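Side-chain contact in dipeptide transport protein DPPA (Bacillus subtilis, PDB 1HI9), which removes N-terminal D-amino acids from peptides as a zinc-dependent aminopeptidase, assembling into a decamer whose central chamber encloses the active sites: residues N233-P236 / G237-I240. Sequence-based numbering, arbitrary orientation.
Sequences NLMP and GTEI
Thr238 folds back onto Met235 across a type II beta turn, Met235 to Thr238, through which the chain passes from helix 226-232 into strand 238-240, outermost in this chain's antiparallel sheet. The example illustrates how a threonine can close a turn twice, with backbone and with side chain. Its hydroxyl gives a hydrogen bond to the carbonyl of Met235, OG1 to O 2.7 Å, lying in the carbonyl plane. The backbone N of Thr238 reaches the same Met235 O over 3.3 Å, a bent bond tilted 23° from that plane. A chi1 of 64° swings OG1 back over the turn, while CG2 meets Met235 CE at 3.8 Å, the two side chains crossing at about a right angle. Gly237 holds the third turn position at phi 88°, the left-handed conformation usual there in a type II turn.

Met235 continues onto helix 254-268, and Pro236 packs on Glu256 of a second subunit, so the turn also borders an interface of the decamer. From the loop, Asn233 lays its side chain obliquely across Ile240 of the strand, CG to Ile240 CG1 3.5 Å. Its extended first torsion (chi1 -170°) brings OD1 to 3.1 Å from Thr238 OG1, and a water lies 2.5 Å from both Asn233 OD1 and Thr238 O, linking the side chain to the strand backbone.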
ATOM      1  N   ASN A 233     -20.472  30.183  -4.000  1.00 39.78           N
ATOM      2  CA  ASN A 233     -21.746  30.830  -4.244  1.00 40.70           C
ATOM      3  C   ASN A 233     -22.912  30.140  -3.532  1.00 41.57           C
ATOM      4  O   ASN A 233     -24.066  30.549  -3.656  1.00 41.62           O
ATOM      5  CB  ASN A 233     -21.998  30.910  -5.753  1.00 40.83           C
ATOM      6  CG  ASN A 233     -23.184  31.780  -6.095  1.00 42.45           C
ATOM      7  OD1 ASN A 233     -23.395  32.831  -5.476  1.00 42.14           O
ATOM      8  ND2 ASN A 233     -23.959  31.364  -7.092  1.00 40.98           N
ATOM      9  N   LEU A 234     -22.599  29.093  -2.780  1.00 41.59           N
ATOM     10  CA  LEU A 234     -23.605  28.362  -2.023  1.00 42.04           C
ATOM     11  C   LEU A 234     -23.877  29.121  -0.725  1.00 42.74           C
ATOM     12  O   LEU A 234     -24.963  29.042  -0.161  1.00 42.91           O
ATOM     13  CB  LEU A 234     -23.090  26.966  -1.689  1.00 42.80           C
ATOM     14  CG  LEU A 234     -23.770  25.736  -2.281  1.00 45.12           C
ATOM     15  CD1 LEU A 234     -24.203  25.970  -3.717  1.00 45.78           C
ATOM     16  CD2 LEU A 234     -22.793  24.576  -2.187  1.00 44.43           C
ATOM     17  N   MET A 235     -22.879  29.857  -0.250  1.00 42.67           N
ATOM     18  CA  MET A 235     -23.027  30.610   0.986  1.00 41.82           C
ATOM     19  C   MET A 235     -24.030  31.744   0.833  1.00 43.03           C
ATOM     20  O   MET A 235     -23.963  32.523  -0.119  1.00 43.46           O
ATOM     21  CB  MET A 235     -21.686  31.183   1.426  1.00 40.94           C
ATOM     22  CG  MET A 235     -21.701  31.729   2.839  1.00 40.60           C
ATOM     23  SD  MET A 235     -20.107  32.375   3.351  1.00 41.03           S
ATOM     24  CE  MET A 235     -20.257  34.100   2.789  1.00 40.46           C
ATOM     25  N   PRO A 236     -24.978  31.855   1.777  1.00 42.92           N
ATOM     26  CA  PRO A 236     -25.981  32.919   1.710  1.00 42.71           C
ATOM     27  C   PRO A 236     -25.327  34.296   1.646  1.00 42.72           C
ATOM     28  O   PRO A 236     -24.313  34.541   2.300  1.00 43.90           O
ATOM     29  CB  PRO A 236     -26.772  32.728   3.002  1.00 43.02           C
ATOM     30  CG  PRO A 236     -26.651  31.255   3.260  1.00 43.35           C
ATOM     31  CD  PRO A 236     -25.197  31.004   2.962  1.00 43.31           C
ATOM     32  N   GLY A 237     -25.910  35.192   0.860  1.00 41.93           N
ATOM     33  CA  GLY A 237     -25.361  36.531   0.741  1.00 42.37           C
ATOM     34  C   GLY A 237     -24.306  36.697  -0.342  1.00 43.88           C
ATOM     35  O   GLY A 237     -23.744  37.781  -0.489  1.00 43.25           O
ATOM     36  N   THR A 238     -24.040  35.637  -1.103  1.00 43.75           N
ATOM     37  CA  THR A 238     -23.048  35.694  -2.170  1.00 45.04           C
ATOM     38  C   THR A 238     -23.697  35.747  -3.542  1.00 46.43           C
ATOM     39  O   THR A 238     -24.871  35.423  -3.700  1.00 45.28           O
ATOM     40  CB  THR A 238     -22.113  34.454  -2.161  1.00 44.69           C
ATOM     41  OG1 THR A 238     -22.880  33.271  -2.439  1.00 43.93           O
ATOM     42  CG2 THR A 238     -21.421  34.316  -0.821  1.00 44.35           C
ATOM     43  N   GLU A 239     -22.910  36.142  -4.538  1.00 48.94           N
ATOM     44  CA  GLU A 239     -23.388  36.220  -5.913  1.00 51.09           C
ATOM     45  C   GLU A 239     -22.196  36.122  -6.871  1.00 50.56           C
ATOM     46  O   GLU A 239     -21.116  36.648  -6.596  1.00 49.46           O
ATOM     47  CB  GLU A 239     -24.140  37.544  -6.128  1.00 52.95           C
ATOM     48  CG  GLU A 239     -24.552  37.822  -7.575  1.00 58.12           C
ATOM     49  CD  GLU A 239     -25.043  39.261  -7.801  1.00 61.64           C
ATOM     50  OE1 GLU A 239     -25.187  39.676  -8.978  1.00 62.74           O
ATOM     51  OE2 GLU A 239     -25.288  39.977  -6.802  1.00 63.52           O
ATOM     52  N   ILE A 240     -22.394  35.430  -7.986  1.00 50.42           N
ATOM     53  CA  ILE A 240     -21.347  35.295  -8.984  1.00 50.59           C
ATOM     54  C   ILE A 240     -21.525  36.368 -10.049  1.00 51.73           C
ATOM     55  O   ILE A 240     -22.627  36.571 -10.559  1.00 53.09           O
ATOM     56  CB  ILE A 240     -21.391  33.919  -9.676  1.00 49.75           C
ATOM     57  CG1 ILE A 240     -21.067  32.819  -8.668  1.00 48.74           C
ATOM     58  CG2 ILE A 240     -20.395  33.881 -10.831  1.00 49.11           C
ATOM     59  CD1 ILE A 240     -21.094  31.431  -9.248  1.00 46.14           C
TER
HETATM   60  O   HOH W   1     -25.161  32.977  -3.680  1.00 37.96           O